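Local coordinates for protein fatty Acyl-Adenylate Ligase (Escherichia coli, PDB 3PBK) that belongs to the AMP-binding (ANL) superfamily of enzymes, at residues N69-E81 with C126-L138. Sequence-based numbering, arbitrary orientation.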
loop_
_atom_site.group_PDB
_atom_site.type_symbol
_atom_site.label_atom_id
_atom_site.label_comp_id
_atom_site.label_asym_id
_atom_site.label_seq_id
_atom_site.Cartn_x
_atom_site.Cartn_y
_atom_site.Cartn_z
ATOM N N ASN A 69 26.047 -4.360 20.954
ATOM C CA ASN A 69 26.782 -3.103 20.794
ATOM C C ASN A 69 26.307 -2.214 19.638
ATOM O O ASN A 69 27.116 -1.557 18.968
ATOM C CB ASN A 69 28.284 -3.368 20.665
ATOM C CG ASN A 69 29.033 -3.092 21.959
ATOM O OD1 ASN A 69 30.003 -3.781 22.288
ATOM N ND2 ASN A 69 28.581 -2.078 22.702
ATOM N N LEU A 70 24.995 -2.203 19.419
ATOM C CA LEU A 70 24.380 -1.374 18.398
ATOM C C LEU A 70 24.064 -0.039 19.021
ATOM O O LEU A 70 23.577 0.026 20.153
ATOM C CB LEU A 70 23.084 -2.006 17.915
ATOM C CG LEU A 70 23.146 -3.414 17.337
ATOM C CD1 LEU A 70 21.768 -4.031 17.363
ATOM C CD2 LEU A 70 23.691 -3.375 15.926
ATOM N N LYS A 71 24.330 1.024 18.277
ATOM C CA LYS A 71 24.159 2.375 18.795
ATOM C C LYS A 71 22.853 2.981 18.318
ATOM O O LYS A 71 22.354 2.624 17.255
ATOM C CB LYS A 71 25.348 3.253 18.387
ATOM C CG LYS A 71 26.555 3.119 19.330
ATOM C CD LYS A 71 27.010 1.655 19.503
ATOM C CE LYS A 71 27.863 1.454 20.764
ATOM N NZ LYS A 71 29.151 2.213 20.718
ATOM N N LYS A 72 22.286 3.885 19.110
ATOM C CA LYS A 72 21.106 4.609 18.667
ATOM C C LYS A 72 21.300 5.148 17.243
ATOM O O LYS A 72 22.407 5.520 16.837
ATOM C CB LYS A 72 20.757 5.746 19.630
ATOM C CG LYS A 72 19.581 6.613 19.158
ATOM C CD LYS A 72 19.026 7.507 20.266
ATOM C CE LYS A 72 20.008 8.617 20.633
ATOM N NZ LYS A 72 19.892 9.031 22.066
ATOM N N GLY A 73 20.215 5.166 16.484
ATOM C CA GLY A 73 20.255 5.661 15.124
ATOM C C GLY A 73 20.479 4.544 14.132
ATOM O O GLY A 73 20.006 4.621 12.999
ATOM N N ASP A 74 21.197 3.509 14.574
ATOM C CA ASP A 74 21.496 2.334 13.754
ATOM C C ASP A 74 20.243 1.640 13.247
ATOM O O ASP A 74 19.188 1.690 13.893
ATOM C CB ASP A 74 22.336 1.335 14.541
ATOM C CG ASP A 74 23.789 1.721 14.592
ATOM O OD1 ASP A 74 24.199 2.541 13.739
ATOM O OD2 ASP A 74 24.517 1.203 15.474
ATOM N N ARG A 75 20.377 0.972 12.103
ATOM C CA ARG A 75 19.247 0.303 11.463
ATOM C C ARG A 75 19.237 -1.223 11.623
ATOM O O ARG A 75 20.279 -1.887 11.592
ATOM C CB ARG A 75 19.149 0.729 9.998
ATOM C CG ARG A 75 18.652 2.149 9.888
ATOM C CD ARG A 75 19.423 2.992 8.895
ATOM N NE ARG A 75 20.871 2.894 9.057
ATOM C CZ ARG A 75 21.594 3.631 9.893
ATOM N NH1 ARG A 75 21.004 4.530 10.664
ATOM N NH2 ARG A 75 22.909 3.455 9.962
ATOM N N VAL A 76 18.042 -1.765 11.821
ATOM C CA VAL A 76 17.854 -3.204 11.906
ATOM C C VAL A 76 16.810 -3.654 10.894
ATOM O O VAL A 76 15.630 -3.372 11.061
ATOM C CB VAL A 76 17.388 -3.637 13.307
ATOM C CG1 VAL A 76 17.226 -5.144 13.360
ATOM C CG2 VAL A 76 18.364 -3.164 14.365
ATOM N N ALA A 77 17.251 -4.351 9.849
ATOM C CA ALA A 77 16.348 -4.935 8.858
ATOM C C ALA A 77 15.526 -6.088 9.425
ATOM O O ALA A 77 16.062 -7.020 10.016
ATOM C CB ALA A 77 17.125 -5.410 7.660
ATOM N N LEU A 78 14.216 -6.016 9.234
ATOM C CA LEU A 78 13.325 -7.087 9.637
ATOM C C LEU A 78 12.715 -7.713 8.399
ATOM O O LEU A 78 12.312 -7.000 7.476
ATOM C CB LEU A 78 12.223 -6.540 10.533
ATOM C CG LEU A 78 12.783 -5.805 11.742
ATOM C CD1 LEU A 78 11.661 -5.299 12.591
ATOM C CD2 LEU A 78 13.674 -6.717 12.550
ATOM N N ILE A 79 12.676 -9.044 8.372
ATOM C CA ILE A 79 11.924 -9.771 7.349
ATOM C C ILE A 79 10.456 -9.801 7.754
ATOM O O ILE A 79 10.050 -10.562 8.644
ATOM C CB ILE A 79 12.456 -11.195 7.129
ATOM C CG1 ILE A 79 13.796 -11.140 6.396
ATOM C CG2 ILE A 79 11.469 -12.006 6.307
ATOM C CD1 ILE A 79 13.683 -10.666 4.950
ATOM N N ALA A 80 9.672 -8.955 7.097
ATOM C CA ALA A 80 8.344 -8.620 7.580
ATOM C C ALA A 80 7.284 -9.668 7.261
ATOM O O ALA A 80 6.466 -9.492 6.362
ATOM C CB ALA A 80 7.924 -7.259 7.059
ATOM N N GLU A 81 7.294 -10.762 8.009
ATOM C CA GLU A 81 6.204 -11.724 7.934
ATOM C C GLU A 81 5.054 -11.262 8.822
ATOM O O GLU A 81 5.244 -10.450 9.737
ATOM C CB GLU A 81 6.676 -13.115 8.374
ATOM C CG GLU A 81 7.512 -13.863 7.342
ATOM C CD GLU A 81 8.158 -15.090 7.930
ATOM O OE1 GLU A 81 8.481 -15.051 9.140
ATOM O OE2 GLU A 81 8.336 -16.086 7.193
ATOM N N CYS A 126 20.752 1.839 3.320
ATOM C CA CYS A 126 20.620 2.170 4.738
ATOM C C CYS A 126 21.620 1.497 5.693
ATOM O O CYS A 126 21.578 1.732 6.895
ATOM C CB CYS A 126 19.167 1.988 5.222
ATOM S SG CYS A 126 18.454 0.320 5.061
ATOM N N GLN A 127 22.525 0.683 5.165
ATOM C CA GLN A 127 23.540 0.030 5.997
ATOM C C GLN A 127 23.012 -0.521 7.320
ATOM O O GLN A 127 23.434 -0.068 8.386
ATOM C CB GLN A 127 24.685 0.995 6.317
ATOM C CG GLN A 127 25.251 1.721 5.128
ATOM C CD GLN A 127 24.593 3.062 4.900
ATOM O OE1 GLN A 127 24.176 3.728 5.850
ATOM N NE2 GLN A 127 24.507 3.474 3.637
ATOM N N PRO A 128 22.105 -1.505 7.269
ATOM C CA PRO A 128 21.628 -2.045 8.541
ATOM C C PRO A 128 22.797 -2.695 9.266
ATOM O O PRO A 128 23.707 -3.184 8.599
ATOM C CB PRO A 128 20.613 -3.105 8.115
ATOM C CG PRO A 128 20.339 -2.840 6.675
ATOM C CD PRO A 128 21.591 -2.263 6.125
ATOM N N ALA A 129 22.782 -2.693 10.595
ATOM C CA ALA A 129 23.877 -3.267 11.365
ATOM C C ALA A 129 23.539 -4.692 11.772
ATOM O O ALA A 129 24.375 -5.418 12.314
ATOM C CB ALA A 129 24.156 -2.428 12.582
ATOM N N ALA A 130 22.295 -5.076 11.507
ATOM C CA ALA A 130 21.794 -6.403 11.835
ATOM C C ALA A 130 20.496 -6.675 11.063
ATOM O O ALA A 130 19.824 -5.755 10.607
ATOM C CB ALA A 130 21.565 -6.524 13.332
ATOM N N ILE A 131 20.145 -7.939 10.902
ATOM C CA ILE A 131 18.912 -8.271 10.219
ATOM C C ILE A 131 18.313 -9.512 10.847
ATOM O O ILE A 131 18.972 -10.544 10.946
ATOM C CB ILE A 131 19.126 -8.464 8.694
ATOM C CG1 ILE A 131 17.902 -9.119 8.056
ATOM C CG2 ILE A 131 20.368 -9.284 8.406
ATOM C CD1 ILE A 131 17.946 -9.110 6.552
ATOM N N ILE A 132 17.069 -9.402 11.292
ATOM C CA ILE A 132 16.394 -10.510 11.941
ATOM C C ILE A 132 15.438 -11.155 10.964
ATOM O O ILE A 132 14.636 -10.468 10.350
ATOM C CB ILE A 132 15.621 -10.019 13.151
ATOM C CG1 ILE A 132 16.590 -9.399 14.149
ATOM C CG2 ILE A 132 14.840 -11.146 13.782
ATOM C CD1 ILE A 132 15.920 -8.823 15.348
ATOM N N THR A 133 15.533 -12.474 10.814
ATOM C CA THR A 133 14.680 -13.215 9.889
ATOM C C THR A 133 14.175 -14.508 10.504
ATOM O O THR A 133 14.718 -14.995 11.490
ATOM C CB THR A 133 15.436 -13.602 8.615
ATOM O OG1 THR A 133 14.535 -14.223 7.696
ATOM C CG2 THR A 133 16.537 -14.589 8.941
ATOM N N GLY A 134 13.137 -15.070 9.901
ATOM C CA GLY A 134 12.655 -16.383 10.284
ATOM C C GLY A 134 13.470 -17.471 9.613
ATOM O O GLY A 134 14.119 -17.236 8.590
ATOM N N ASP A 135 13.436 -18.668 10.185
ATOM C CA ASP A 135 14.252 -19.773 9.694
ATOM C C ASP A 135 14.089 -20.018 8.188
ATOM O O ASP A 135 15.075 -20.253 7.485
ATOM C CB ASP A 135 13.963 -21.050 10.489
ATOM C CG ASP A 135 14.536 -21.005 11.899
ATOM O OD1 ASP A 135 15.717 -20.609 12.068
ATOM O OD2 ASP A 135 13.807 -21.378 12.843
ATOM N N GLU A 136 12.847 -19.955 7.702
ATOM C CA GLU A 136 12.538 -20.248 6.300
ATOM C C GLU A 136 13.449 -19.504 5.336
ATOM O O GLU A 136 13.934 -20.070 4.355
ATOM C CB GLU A 136 11.084 -19.895 5.983
ATOM C CG GLU A 136 10.771 -19.876 4.491
ATOM C CD GLU A 136 9.296 -20.117 4.198
ATOM O OE1 GLU A 136 8.460 -19.944 5.119
ATOM O OE2 GLU A 136 8.978 -20.485 3.045
ATOM N N TRP A 137 13.682 -18.232 5.631
ATOM C CA TRP A 137 14.447 -17.366 4.745
ATOM C C TRP A 137 15.914 -17.245 5.162
ATOM O O TRP A 137 16.712 -16.607 4.464
ATOM C CB TRP A 137 13.782 -15.993 4.675
ATOM C CG TRP A 137 12.311 -16.104 4.443
ATOM C CD1 TRP A 137 11.317 -15.899 5.357
ATOM C CD2 TRP A 137 11.663 -16.483 3.226
ATOM N NE1 TRP A 137 10.088 -16.115 4.781
ATOM C CE2 TRP A 137 10.272 -16.474 3.470
ATOM C CE3 TRP A 137 12.122 -16.826 1.951
ATOM C CZ2 TRP A 137 9.335 -16.792 2.485
ATOM C CZ3 TRP A 137 11.188 -17.144 0.971
ATOM C CH2 TRP A 137 9.811 -17.120 1.244
ATOM N N LEU A 138 16.261 -17.872 6.288
ATOM C CA LEU A 138 17.618 -17.821 6.828
ATOM C C LEU A 138 18.684 -18.183 5.795
ATOM O O LEU A 138 19.610 -17.407 5.565
ATOM C CB LEU A 138 17.739 -18.709 8.063
ATOM C CG LEU A 138 19.000 -18.577 8.919
ATOM C CD1 LEU A 138 19.499 -17.139 8.998
ATOM C CD2 LEU A 138 18.707 -19.109 10.310
#
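Strands 75-79 and 130-133 pair in parallel as the two central strands of a four-stranded parallel sheet, a buried contact with Arg75 against the end of helix 112-126 at one end and Glu81 against Trp137 at the other. Between these ends the backbone bonds alternate in the parallel manner: Ala77 N gives to Ala130 O, Ala77 O takes Ile132 N at 2.9 Å, and Ile132 O in turn takes Ile79 N at 3.1 Å. One step earlier, Ala129 N reaches Arg75 O at 2.8 Å. On one face Leu78 and Ile132 run side by side, Leu78 CD2 lying 3.9 Å from Ile132 CB, and Phe86 and Phe90 of helix 84-95 cover Leu78. On the other face the methyl of Ala77 sits against Ile131 CB and CG1, with Pro128 CB nearby. Farther along, Ile79 CG1, turned beside its own backbone N (chi1 -72°), packs 3.4 Å from Thr133 OG1, while its CG2 comes obliquely to Trp137 CD1. The side chain of Arg75 bends at chi2 and chi3 and brings NE to Cys126 O, which accepts in its carbonyl plane; this ties the strand to the last turn of the helix. At the far end Glu81, its chain extended beyond CG, offers OE2 to Trp137 NE1 at 3.0 Å. The oxygen lies close to the indole plane, yet the N-H meets it from well above the carboxylate plane, the two planes standing 68° apart. Glu136 CG covers one face of the same indole. Strand 99-103 flanks 75-79 and strand 152-155 flanks 130-133, giving the 2-1-3-4 strand order, with helices in the connections, of a parallel alpha/beta sheet of the Rossmann-like kind, here within the AMP-binding region.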